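Local coordinates for vacuolar protein sorting-associated protein 54 (Mus musculus, PDB 3N1B), which probably works in the GARP tethering complex, which takes part in retrograde transport from early and late endosomes to the trans-Golgi network, at residues A[23-28]-A[78-83]; A[34-39]-A[86-91]; A[47-52]-A[112-117]; A[59-64]-A[121-126]. All coordinates share one frame; numbering follows the deposited sequence.

Interaction 1: A[23-28]-A[78-83]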
loop_
_atom_site.group_PDB
_atom_site.type_symbol
_atom_site.label_atom_id
_atom_site.label_comp_id
_atom_site.label_asym_id
_atom_site.label_seq_id
_atom_site.Cartn_x
_atom_site.Cartn_y
_atom_site.Cartn_z
ATOM N N GLU A 23 -14.622 11.095 4.895
ATOM C CA GLU A 23 -15.468 10.479 3.879
ATOM C C GLU A 23 -14.754 10.395 2.533
ATOM O O GLU A 23 -14.905 9.419 1.800
ATOM C CB GLU A 23 -16.777 11.255 3.741
ATOM C CG GLU A 23 -17.837 10.550 2.916
ATOM C CD GLU A 23 -19.230 11.075 3.196
ATOM O OE1 GLU A 23 -19.345 12.136 3.848
ATOM O OE2 GLU A 23 -20.209 10.428 2.768
ATOM N N ILE A 24 -13.977 11.425 2.213
ATOM C CA ILE A 24 -13.170 11.424 0.999
ATOM C C ILE A 24 -12.082 10.360 1.107
ATOM O O ILE A 24 -11.704 9.732 0.118
ATOM C CB ILE A 24 -12.522 12.803 0.745
ATOM C CG1 ILE A 24 -13.536 13.768 0.122
ATOM C CG2 ILE A 24 -11.311 12.669 -0.164
ATOM C CD1 ILE A 24 -14.690 14.134 1.032
ATOM N N SER A 25 -11.591 10.159 2.325
ATOM C CA SER A 25 -10.541 9.184 2.583
ATOM C C SER A 25 -11.018 7.758 2.313
ATOM O O SER A 25 -10.250 6.912 1.857
ATOM C CB SER A 25 -10.053 9.306 4.028
ATOM O OG SER A 25 -9.066 8.336 4.319
ATOM N N ALA A 26 -12.291 7.500 2.592
ATOM C CA ALA A 26 -12.850 6.160 2.450
ATOM C C ALA A 26 -12.973 5.719 0.993
ATOM O O ALA A 26 -12.692 4.568 0.663
ATOM C CB ALA A 26 -14.197 6.070 3.150
ATOM N N LYS A 27 -13.401 6.625 0.119
ATOM C CA LYS A 27 -13.551 6.270 -1.287
ATOM C C LYS A 27 -12.246 6.435 -2.061
ATOM O O LYS A 27 -12.185 6.159 -3.258
ATOM C CB LYS A 27 -14.695 7.046 -1.951
ATOM C CG LYS A 27 -14.550 8.556 -1.940
ATOM C CD LYS A 27 -15.417 9.190 -3.021
ATOM C CE LYS A 27 -16.839 8.644 -3.006
ATOM N NZ LYS A 27 -17.672 9.264 -1.938
ATOM N N LEU A 28 -11.204 6.886 -1.371
ATOM C CA LEU A 28 -9.867 6.918 -1.953
ATOM C C LEU A 28 -9.180 5.576 -1.736
ATOM O O LEU A 28 -8.432 5.104 -2.588
ATOM C CB LEU A 28 -9.029 8.042 -1.341
ATOM C CG LEU A 28 -9.308 9.466 -1.832
ATOM C CD1 LEU A 28 -8.473 10.468 -1.051
ATOM C CD2 LEU A 28 -9.039 9.587 -3.326
ATOM N N GLN A 78 -1.306 10.501 6.642
ATOM C CA GLN A 78 -0.671 9.353 7.277
ATOM C C GLN A 78 -1.685 8.244 7.544
ATOM O O GLN A 78 -1.430 7.075 7.252
ATOM C CB GLN A 78 0.017 9.775 8.578
ATOM C CG GLN A 78 1.204 10.707 8.370
ATOM C CD GLN A 78 1.769 11.237 9.674
ATOM O OE1 GLN A 78 1.176 11.060 10.737
ATOM N NE2 GLN A 78 2.920 11.893 9.595
HETATM N N MSE A 79 -2.836 8.616 8.093
HETATM C CA MSE A 79 -3.904 7.654 8.345
HETATM C C MSE A 79 -4.406 7.041 7.044
HETATM O O MSE A 79 -4.719 5.851 6.984
HETATM C CB MSE A 79 -5.063 8.319 9.089
HETATM C CG MSE A 79 -4.731 8.709 10.519
HETATM SE SE MSE A 79 -3.957 7.230 11.525
HETATM C CE MSE A 79 -3.516 8.177 13.169
ATOM N N LEU A 80 -4.478 7.864 6.004
ATOM C CA LEU A 80 -4.973 7.427 4.705
ATOM C C LEU A 80 -4.086 6.352 4.083
ATOM O O LEU A 80 -4.583 5.358 3.558
ATOM C CB LEU A 80 -5.096 8.622 3.758
ATOM C CG LEU A 80 -5.405 8.306 2.293
ATOM C CD1 LEU A 80 -6.765 7.635 2.151
ATOM C CD2 LEU A 80 -5.337 9.573 1.454
ATOM N N PHE A 81 -2.774 6.554 4.145
ATOM C CA PHE A 81 -1.835 5.615 3.536
ATOM C C PHE A 81 -1.562 4.385 4.401
ATOM O O PHE A 81 -1.043 3.380 3.912
ATOM C CB PHE A 81 -0.532 6.317 3.135
ATOM C CG PHE A 81 -0.583 6.936 1.768
ATOM C CD1 PHE A 81 -0.071 6.263 0.671
ATOM C CD2 PHE A 81 -1.163 8.180 1.576
ATOM C CE1 PHE A 81 -0.123 6.822 -0.592
ATOM C CE2 PHE A 81 -1.221 8.746 0.315
ATOM C CZ PHE A 81 -0.698 8.067 -0.770
ATOM N N LEU A 82 -1.915 4.462 5.679
ATOM C CA LEU A 82 -1.881 3.284 6.534
ATOM C C LEU A 82 -2.992 2.326 6.114
ATOM O O LEU A 82 -2.806 1.109 6.096
ATOM C CB LEU A 82 -2.054 3.674 8.004
ATOM C CG LEU A 82 -0.808 4.142 8.757
ATOM C CD1 LEU A 82 -1.183 4.677 10.132
ATOM C CD2 LEU A 82 0.197 3.008 8.874
ATOM N N ARG A 83 -4.147 2.890 5.774
ATOM C CA ARG A 83 -5.289 2.099 5.335
ATOM C C ARG A 83 -5.063 1.554 3.931
ATOM O O ARG A 83 -5.508 0.456 3.603
ATOM C CB ARG A 83 -6.572 2.929 5.392
ATOM C CG ARG A 83 -7.028 3.270 6.803
ATOM C CD ARG A 83 -8.209 4.228 6.779
ATOM N NE ARG A 83 -9.331 3.690 6.016
ATOM C CZ ARG A 83 -10.343 4.420 5.561
ATOM N NH1 ARG A 83 -10.374 5.727 5.784
ATOM N NH2 ARG A 83 -11.323 3.844 4.878
#
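Leu80 of helix 74-98 points its side chain at helix 12-40 and meets both Ser25 and Leu28, which lie one turn apart. Its CD1 methyl sits against the serine hydroxyl, with Leu80 CD1 and Ser25 OG 3.2 Å apart. The other methyl, CD2, faces Leu28 CD1 at 4.1 Å, and the two leucine side chains cross at about a right angle. With CG opposite its own backbone N (chi1 171°), Leu80 sends one branch to Ser25 and the other to Leu28, a turn further along. This is the closely packed side of the contact. Ile68 of helix 52-68 lies against both leucines, and Met64 of that helix also touches Leu28.

The other flank is looser and solvent-exposed. Arg83, one turn beyond Leu80, reaches across to helix 12-40, and a bend at chi3 (57°) lays its guanidinium beside Ala26, with NH2 3.7 Å from Ala26 CA. Arg83 NH1 stands 3.3 Å from Ser25 OG, but the angle is poor for a hydrogen bond, so toward Ser25 and Ala26 the arginine offers contact without a directed bond.

The local axes come within 10.1 Å and run in nearly the same direction, crossing at -27°. Helix 52-68 runs back between these two helices in sequence, and such shallow, near-parallel packing of alternate helices is characteristic of an up-and-down helical bundle, here the C-terminal part of Vps54.

Interaction 2: A[34-39]-A[86-91]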
loop_
_atom_site.group_PDB
_atom_site.type_symbol
_atom_site.label_atom_id
_atom_site.label_comp_id
_atom_site.label_asym_id
_atom_site.label_seq_id
_atom_site.Cartn_x
_atom_site.Cartn_y
_atom_site.Cartn_z
ATOM N N SER A 34 -9.498 -1.662 -5.056
ATOM C CA SER A 34 -9.901 -2.211 -6.343
ATOM C C SER A 34 -8.683 -2.426 -7.235
ATOM O O SER A 34 -8.561 -3.454 -7.900
ATOM C CB SER A 34 -10.900 -1.280 -7.033
ATOM O OG SER A 34 -12.074 -1.122 -6.255
ATOM N N LEU A 35 -7.784 -1.448 -7.240
ATOM C CA LEU A 35 -6.569 -1.531 -8.041
ATOM C C LEU A 35 -5.693 -2.697 -7.596
ATOM O O LEU A 35 -5.159 -3.435 -8.424
ATOM C CB LEU A 35 -5.783 -0.220 -7.959
ATOM C CG LEU A 35 -4.502 -0.150 -8.797
ATOM C CD1 LEU A 35 -4.821 -0.318 -10.274
ATOM C CD2 LEU A 35 -3.765 1.158 -8.549
ATOM N N PHE A 36 -5.553 -2.859 -6.284
ATOM C CA PHE A 36 -4.733 -3.930 -5.729
ATOM C C PHE A 36 -5.312 -5.301 -6.055
ATOM O O PHE A 36 -4.583 -6.214 -6.441
ATOM C CB PHE A 36 -4.578 -3.773 -4.214
ATOM C CG PHE A 36 -3.832 -2.536 -3.807
ATOM C CD1 PHE A 36 -2.798 -2.046 -4.586
ATOM C CD2 PHE A 36 -4.152 -1.872 -2.634
ATOM C CE1 PHE A 36 -2.106 -0.909 -4.211
ATOM C CE2 PHE A 36 -3.462 -0.736 -2.252
ATOM C CZ PHE A 36 -2.438 -0.255 -3.043
ATOM N N ASP A 37 -6.624 -5.440 -5.895
ATOM C CA ASP A 37 -7.301 -6.693 -6.205
ATOM C C ASP A 37 -7.047 -7.076 -7.660
ATOM O O ASP A 37 -6.692 -8.214 -7.960
ATOM C CB ASP A 37 -8.804 -6.568 -5.942
ATOM C CG ASP A 37 -9.500 -7.917 -5.881
ATOM O OD1 ASP A 37 -8.879 -8.926 -6.272
ATOM O OD2 ASP A 37 -10.667 -7.965 -5.435
ATOM N N LYS A 38 -7.221 -6.112 -8.555
ATOM C CA LYS A 38 -7.001 -6.329 -9.979
ATOM C C LYS A 38 -5.590 -6.830 -10.279
ATOM O O LYS A 38 -5.410 -7.828 -10.977
ATOM C CB LYS A 38 -7.271 -5.036 -10.752
ATOM C CG LYS A 38 -6.758 -5.038 -12.181
ATOM C CD LYS A 38 -6.981 -3.686 -12.844
ATOM C CE LYS A 38 -6.343 -3.631 -14.224
ATOM N NZ LYS A 38 -4.857 -3.716 -14.157
ATOM N N LEU A 39 -4.593 -6.133 -9.743
ATOM C CA LEU A 39 -3.196 -6.424 -10.053
ATOM C C LEU A 39 -2.662 -7.657 -9.331
ATOM O O LEU A 39 -2.161 -8.588 -9.963
ATOM C CB LEU A 39 -2.316 -5.212 -9.733
ATOM C CG LEU A 39 -2.529 -3.971 -10.603
ATOM C CD1 LEU A 39 -1.664 -2.817 -10.118
ATOM C CD2 LEU A 39 -2.243 -4.286 -12.066
ATOM N N ALA A 86 -2.759 -1.269 4.376
ATOM C CA ALA A 86 -3.494 -2.383 4.968
ATOM C C ALA A 86 -4.208 -3.198 3.898
ATOM O O ALA A 86 -4.249 -4.428 3.964
ATOM C CB ALA A 86 -4.492 -1.878 6.005
ATOM N N SER A 87 -4.773 -2.504 2.916
ATOM C CA SER A 87 -5.430 -3.156 1.790
ATOM C C SER A 87 -4.402 -3.872 0.924
ATOM O O SER A 87 -4.633 -4.987 0.459
ATOM C CB SER A 87 -6.200 -2.135 0.950
ATOM O OG SER A 87 -6.492 -2.654 -0.336
ATOM N N TYR A 88 -3.266 -3.215 0.709
ATOM C CA TYR A 88 -2.176 -3.795 -0.064
ATOM C C TYR A 88 -1.721 -5.116 0.548
ATOM O O TYR A 88 -1.551 -6.112 -0.156
ATOM C CB TYR A 88 -1.005 -2.813 -0.148
ATOM C CG TYR A 88 0.289 -3.429 -0.624
ATOM C CD1 TYR A 88 1.284 -3.778 0.280
ATOM C CD2 TYR A 88 0.521 -3.656 -1.974
ATOM C CE1 TYR A 88 2.472 -4.337 -0.147
ATOM C CE2 TYR A 88 1.704 -4.217 -2.411
ATOM C CZ TYR A 88 2.678 -4.554 -1.491
ATOM O OH TYR A 88 3.860 -5.113 -1.919
ATOM N N LYS A 89 -1.524 -5.115 1.861
ATOM C CA LYS A 89 -1.095 -6.315 2.569
ATOM C C LYS A 89 -2.177 -7.390 2.543
ATOM O O LYS A 89 -1.877 -8.579 2.451
ATOM C CB LYS A 89 -0.721 -5.984 4.014
ATOM C CG LYS A 89 0.535 -5.135 4.154
ATOM C CD LYS A 89 0.931 -4.983 5.616
ATOM C CE LYS A 89 -0.223 -4.435 6.446
ATOM N NZ LYS A 89 0.164 -4.233 7.868
ATOM N N LEU A 90 -3.432 -6.962 2.625
ATOM C CA LEU A 90 -4.560 -7.884 2.583
ATOM C C LEU A 90 -4.530 -8.712 1.301
ATOM O O LEU A 90 -4.537 -9.942 1.340
ATOM C CB LEU A 90 -5.881 -7.112 2.690
ATOM C CG LEU A 90 -7.203 -7.887 2.799
ATOM C CD1 LEU A 90 -7.600 -8.538 1.475
ATOM C CD2 LEU A 90 -7.133 -8.923 3.913
ATOM N N HIS A 91 -4.491 -8.025 0.164
ATOM C CA HIS A 91 -4.526 -8.689 -1.135
ATOM C C HIS A 91 -3.239 -9.446 -1.445
ATOM O O HIS A 91 -3.277 -10.546 -1.997
ATOM C CB HIS A 91 -4.835 -7.682 -2.245
ATOM C CG HIS A 91 -6.216 -7.109 -2.169
ATOM N ND1 HIS A 91 -7.343 -7.842 -2.474
ATOM C CD2 HIS A 91 -6.653 -5.874 -1.823
ATOM C CE1 HIS A 91 -8.415 -7.085 -2.320
ATOM N NE2 HIS A 91 -8.023 -5.887 -1.926
#
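Phe36 and Tyr88 form a T-shaped pair in which the tyrosine edge is directed at the phenylalanine face, with ring planes 73° apart and Phe36 and Tyr88 centroids separated by 5.8 Å. Backbone position and first torsions together set this up. Phe36 carries CG opposite its carbonyl carbon (chi1 -65°), which leans the ring toward helix 74-98. CB of Tyr88 lies over the Phe36 face from its place on the backbone, 3.8 Å from CE2 of Phe36, and chi1 of 166° swings the tyrosine ring so that its edge meets that face. At the rim of the same phenylalanine ring, in its plane, Ser87 OG lies 3.4 Å from Phe36 CD2.

His91 reaches across to the backbone beside Phe36. One imidazole face receives the backbone N and CB of Asp37, CB making a CH-pi contact 4.1 Å from the His91 ring centroid; Leu90 CD1 covers the opposite face. The sandwiched ring is also fixed at its polar end, because His91 NE2 and Ser87 OG both hydrogen-bond to Asp33 OD1, one turn before Phe36 and Asp37 on helix 12-40. Tyr88 stacks further on Tyr119 and touches Phe54, so aromatic contacts continue into the remaining helices, as befits the interior of a four-helix bundle.

Interaction 3: A[47-52]-A[112-117]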
loop_
_atom_site.group_PDB
_atom_site.type_symbol
_atom_site.label_atom_id
_atom_site.label_comp_id
_atom_site.label_asym_id
_atom_site.label_seq_id
_atom_site.Cartn_x
_atom_site.Cartn_y
_atom_site.Cartn_z
ATOM N N ALA A 47 11.713 -12.868 -11.574
ATOM C CA ALA A 47 12.671 -11.786 -11.770
ATOM C C ALA A 47 12.347 -11.000 -13.039
ATOM O O ALA A 47 11.679 -11.513 -13.936
ATOM C CB ALA A 47 14.087 -12.343 -11.830
ATOM N N PRO A 48 12.820 -9.747 -13.119
ATOM C CA PRO A 48 13.613 -9.065 -12.091
ATOM C C PRO A 48 12.736 -8.396 -11.039
ATOM O O PRO A 48 11.516 -8.568 -11.043
ATOM C CB PRO A 48 14.369 -7.987 -12.886
ATOM C CG PRO A 48 14.027 -8.227 -14.350
ATOM C CD PRO A 48 12.721 -8.938 -14.341
ATOM N N VAL A 49 13.364 -7.637 -10.150
ATOM C CA VAL A 49 12.648 -6.873 -9.139
ATOM C C VAL A 49 13.232 -5.469 -9.034
ATOM O O VAL A 49 14.449 -5.295 -9.090
ATOM C CB VAL A 49 12.698 -7.562 -7.760
ATOM C CG1 VAL A 49 11.765 -8.766 -7.734
ATOM C CG2 VAL A 49 14.122 -7.972 -7.420
ATOM N N PRO A 50 12.367 -4.457 -8.877
ATOM C CA PRO A 50 10.907 -4.563 -8.756
ATOM C C PRO A 50 10.239 -5.147 -9.996
ATOM O O PRO A 50 10.615 -4.815 -11.122
ATOM C CB PRO A 50 10.474 -3.100 -8.583
ATOM C CG PRO A 50 11.602 -2.312 -9.182
ATOM C CD PRO A 50 12.806 -3.062 -8.724
ATOM N N SER A 51 9.252 -6.010 -9.781
ATOM C CA SER A 51 8.474 -6.580 -10.870
ATOM C C SER A 51 7.621 -5.492 -11.517
ATOM O O SER A 51 7.408 -4.434 -10.924
ATOM C CB SER A 51 7.577 -7.703 -10.347
ATOM O OG SER A 51 6.576 -7.193 -9.484
ATOM N N PRO A 52 7.134 -5.744 -12.740
ATOM C CA PRO A 52 6.263 -4.777 -13.421
ATOM C C PRO A 52 5.011 -4.479 -12.598
ATOM O O PRO A 52 4.538 -3.343 -12.568
ATOM C CB PRO A 52 5.884 -5.500 -14.718
ATOM C CG PRO A 52 6.986 -6.482 -14.943
ATOM C CD PRO A 52 7.413 -6.925 -13.575
ATOM N N VAL A 112 9.701 -12.177 -3.555
ATOM C CA VAL A 112 8.599 -11.410 -2.991
ATOM C C VAL A 112 9.107 -10.440 -1.929
ATOM O O VAL A 112 8.690 -9.285 -1.883
ATOM C CB VAL A 112 7.534 -12.329 -2.364
ATOM C CG1 VAL A 112 6.410 -11.500 -1.758
ATOM C CG2 VAL A 112 6.993 -13.293 -3.402
ATOM N N THR A 113 10.012 -10.920 -1.080
ATOM C CA THR A 113 10.587 -10.096 -0.022
ATOM C C THR A 113 11.358 -8.910 -0.596
ATOM O O THR A 113 11.380 -7.828 -0.010
ATOM C CB THR A 113 11.521 -10.916 0.885
ATOM O OG1 THR A 113 10.803 -12.035 1.423
ATOM C CG2 THR A 113 12.051 -10.059 2.028
ATOM N N ALA A 114 11.988 -9.122 -1.747
ATOM C CA ALA A 114 12.727 -8.061 -2.422
ATOM C C ALA A 114 11.764 -7.073 -3.072
ATOM O O ALA A 114 11.975 -5.862 -3.034
ATOM C CB ALA A 114 13.669 -8.650 -3.465
ATOM N N ASP A 115 10.704 -7.604 -3.673
ATOM C CA ASP A 115 9.689 -6.779 -4.309
ATOM C C ASP A 115 9.012 -5.898 -3.261
ATOM O O ASP A 115 8.799 -4.702 -3.474
ATOM C CB ASP A 115 8.662 -7.666 -5.011
ATOM C CG ASP A 115 8.361 -7.204 -6.422
ATOM O OD1 ASP A 115 9.006 -6.238 -6.882
ATOM O OD2 ASP A 115 7.488 -7.812 -7.072
ATOM N N VAL A 116 8.687 -6.497 -2.122
ATOM C CA VAL A 116 8.087 -5.768 -1.013
ATOM C C VAL A 116 9.040 -4.701 -0.482
ATOM O O VAL A 116 8.623 -3.592 -0.148
ATOM C CB VAL A 116 7.695 -6.723 0.131
ATOM C CG1 VAL A 116 7.393 -5.943 1.398
ATOM C CG2 VAL A 116 6.508 -7.582 -0.277
ATOM N N ALA A 117 10.323 -5.041 -0.410
ATOM C CA ALA A 117 11.337 -4.108 0.068
ATOM C C ALA A 117 11.353 -2.835 -0.773
ATOM O O ALA A 117 11.536 -1.736 -0.248
ATOM C CB ALA A 117 12.711 -4.767 0.070
#
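Asp115, which gives up most surface here, extends its carboxylate from helix 107-125 and grips Ser51 with both oxygens. Asp115 OD1 accepts the backbone N-H of Ser51 at 2.9 Å in a fairly straight bond (160°), the N-H arriving on the syn side, 21° out of the carboxylate plane. The other oxygen, Asp115 OD2, uses its syn lone pair to accept the hydrogen bond donated by Ser51 OG at 2.7 Å. Two bonds to a single residue hold the carboxylate against rotation, and Tyr43 OH adds a further hydrogen bond at OD2.

Ser51 is also the N-cap of helix 52-68: its hydroxyl accepts the N-H of Phe54 while donating to the aspartate, so the helix start is tied directly to the last helix of the bundle. With chi1 at 67°, OG can serve both partners at once.

Val49 contributes the second-largest area. Its CG1 methyl lies 3.8 Å from Asp115 OD1, and CG2 meets Ala114 CB at 4.0 Å, making an apolar border beside the buried carboxylate. Between valine and serine, Pro50 follows a cis peptide bond, and its CA comes to 3.2 Å from Asp115 OD1.

Interaction 4: A[59-64]-A[121-126]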
loop_
_atom_site.group_PDB
_atom_site.type_symbol
_atom_site.label_atom_id
_atom_site.label_comp_id
_atom_site.label_asym_id
_atom_site.label_seq_id
_atom_site.Cartn_x
_atom_site.Cartn_y
_atom_site.Cartn_z
ATOM N N LYS A 59 4.050 3.434 -8.554
ATOM C CA LYS A 59 3.817 4.612 -9.379
ATOM C C LYS A 59 2.421 5.179 -9.131
ATOM O O LYS A 59 2.213 6.389 -9.201
ATOM C CB LYS A 59 3.996 4.275 -10.861
ATOM C CG LYS A 59 3.958 5.488 -11.776
ATOM C CD LYS A 59 3.884 5.083 -13.239
ATOM C CE LYS A 59 3.671 6.295 -14.133
ATOM N NZ LYS A 59 3.336 5.909 -15.531
ATOM N N GLN A 60 1.471 4.299 -8.831
ATOM C CA GLN A 60 0.093 4.713 -8.577
ATOM C C GLN A 60 -0.061 5.378 -7.212
ATOM O O GLN A 60 -0.761 6.380 -7.075
ATOM C CB GLN A 60 -0.863 3.523 -8.691
ATOM C CG GLN A 60 -0.864 2.855 -10.054
ATOM C CD GLN A 60 -1.090 3.837 -11.186
ATOM O OE1 GLN A 60 -1.677 4.903 -10.994
ATOM N NE2 GLN A 60 -0.626 3.480 -12.378
HETATM N N MSE A 61 0.593 4.812 -6.204
HETATM C CA MSE A 61 0.552 5.377 -4.863
HETATM C C MSE A 61 1.306 6.700 -4.814
HETATM O O MSE A 61 0.964 7.591 -4.037
HETATM C CB MSE A 61 1.131 4.388 -3.854
HETATM C CG MSE A 61 0.376 3.071 -3.810
HETATM SE SE MSE A 61 1.086 1.837 -2.488
HETATM C CE MSE A 61 0.901 2.956 -0.895
ATOM N N THR A 62 2.339 6.819 -5.641
ATOM C CA THR A 62 3.087 8.063 -5.754
ATOM C C THR A 62 2.196 9.150 -6.337
ATOM O O THR A 62 2.199 10.286 -5.867
ATOM C CB THR A 62 4.325 7.897 -6.651
ATOM O OG1 THR A 62 5.208 6.930 -6.070
ATOM C CG2 THR A 62 5.053 9.223 -6.804
ATOM N N LYS A 63 1.429 8.790 -7.363
ATOM C CA LYS A 63 0.518 9.729 -8.009
ATOM C C LYS A 63 -0.582 10.203 -7.060
ATOM O O LYS A 63 -0.879 11.394 -6.994
ATOM C CB LYS A 63 -0.097 9.115 -9.271
ATOM C CG LYS A 63 0.901 8.872 -10.396
ATOM C CD LYS A 63 1.613 10.156 -10.803
ATOM C CE LYS A 63 0.650 11.142 -11.450
ATOM N NZ LYS A 63 1.328 12.410 -11.844
HETATM N N MSE A 64 -1.186 9.272 -6.326
HETATM C CA MSE A 64 -2.233 9.639 -5.377
HETATM C C MSE A 64 -1.697 10.509 -4.244
HETATM O O MSE A 64 -2.347 11.465 -3.830
HETATM C CB MSE A 64 -2.936 8.406 -4.804
HETATM C CG MSE A 64 -4.017 8.767 -3.796
HETATM SE SE MSE A 64 -4.983 7.262 -3.027
HETATM C CE MSE A 64 -6.196 6.884 -4.508
ATOM N N GLY A 121 10.367 0.873 0.519
ATOM C CA GLY A 121 11.384 1.872 0.255
ATOM C C GLY A 121 10.764 3.091 -0.398
ATOM O O GLY A 121 11.078 4.229 -0.051
ATOM N N ASN A 122 9.865 2.843 -1.346
ATOM C CA ASN A 122 9.154 3.909 -2.044
ATOM C C ASN A 122 8.157 4.634 -1.143
ATOM O O ASN A 122 8.160 5.861 -1.057
ATOM C CB ASN A 122 8.422 3.341 -3.261
ATOM C CG ASN A 122 7.549 4.370 -3.946
ATOM O OD1 ASN A 122 8.046 5.319 -4.549
ATOM N ND2 ASN A 122 6.237 4.186 -3.857
ATOM N N LEU A 123 7.304 3.861 -0.478
ATOM C CA LEU A 123 6.266 4.409 0.388
ATOM C C LEU A 123 6.849 5.262 1.511
ATOM O O LEU A 123 6.307 6.312 1.855
ATOM C CB LEU A 123 5.425 3.274 0.979
ATOM C CG LEU A 123 4.306 3.659 1.948
ATOM C CD1 LEU A 123 3.324 4.619 1.286
ATOM C CD2 LEU A 123 3.590 2.416 2.461
ATOM N N GLN A 124 7.961 4.806 2.074
ATOM C CA GLN A 124 8.598 5.486 3.198
ATOM C C GLN A 124 9.276 6.796 2.790
ATOM O O GLN A 124 9.557 7.649 3.633
ATOM C CB GLN A 124 9.587 4.537 3.882
ATOM C CG GLN A 124 10.658 5.212 4.713
ATOM C CD GLN A 124 11.950 5.431 3.945
ATOM O OE1 GLN A 124 12.987 5.725 4.536
ATOM N NE2 GLN A 124 11.894 5.282 2.624
ATOM N N ALA A 125 9.519 6.959 1.493
ATOM C CA ALA A 125 10.163 8.165 0.983
ATOM C C ALA A 125 9.155 9.279 0.710
ATOM O O ALA A 125 9.529 10.438 0.533
ATOM C CB ALA A 125 10.956 7.852 -0.273
ATOM N N LEU A 126 7.876 8.922 0.672
ATOM C CA LEU A 126 6.823 9.910 0.467
ATOM C C LEU A 126 6.688 10.815 1.690
ATOM O O LEU A 126 6.655 10.340 2.824
ATOM C CB LEU A 126 5.495 9.223 0.142
ATOM C CG LEU A 126 5.475 8.447 -1.177
ATOM C CD1 LEU A 126 4.176 7.666 -1.332
ATOM C CD2 LEU A 126 5.679 9.392 -2.353
HETATM O O HOH W 1 7.458 7.854 -5.023
#
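Met61, a selenomethionine here, meets Leu123 methyl to methyl: Met61 CE lies 3.7 Å from Leu123 CD1, and the two side chains cross at a slant. The Met61 chain is extended through chi2 and then bends at chi3 (58°), which turns its terminal methyl toward helix 107-125. The end of the Leu123 side chain comes nearer to helix 52-68 than its CB, which does not itself face that helix.

On the more exposed side the first shell is polar. Thr62 OG1 and Asn122 OD1 stand 3.6 Å apart, and a water fills the bridging position. It donates to both, lying 2.6 Å from Thr62 OG1 and 2.6 Å from Asn122 OD1. Next to this pair Leu126, just past the end of helix 107-125, points back into the contact, with CD1 4.2 Å from the backbone Met61 O.

Outside this shell, the Thr62 hydroxyl is hydrogen-bonded to Cys58 O one turn earlier. Having OG1 opposite the carbonyl carbon (chi1 -62°) suits that bond while OG1 also accepts from the water. Cys58 touches Asn122 as well, and His65 packs on Leu126. Met61 is enclosed by Met32 and Phe36 of helix 12-40 and by Phe81 and Ile84 of helix 74-98, while Phe81 also packs on Leu123. Side chains from all four helices thus converge around one methionine, the mark of the hydrophobic core of a four-helix bundle.

Interactions 1 and 2 join the same two helices, 12-40 and 74-98, at adjoining levels: interaction 1 lies toward the surface and mixes leucine packing with an exposed arginine, whereas interaction 2 is buried and aromatic. Interactions 3 and 4, both partly buried and so intermediate between these, fasten helix 107-125 to the region of helix 52-68, the former through hydrogen bonds at the helix start, the latter through methyl contacts and a water along its length. Interaction 4 touches interactions 1 and 2, with Phe81 CD1 3.8 Å from Leu123 CD1 and Phe36 CZ 4.1 Å from Met61 SE. Interactions 1 and 3, about 25 Å apart between centres, lie on opposite sides of the chain's centre.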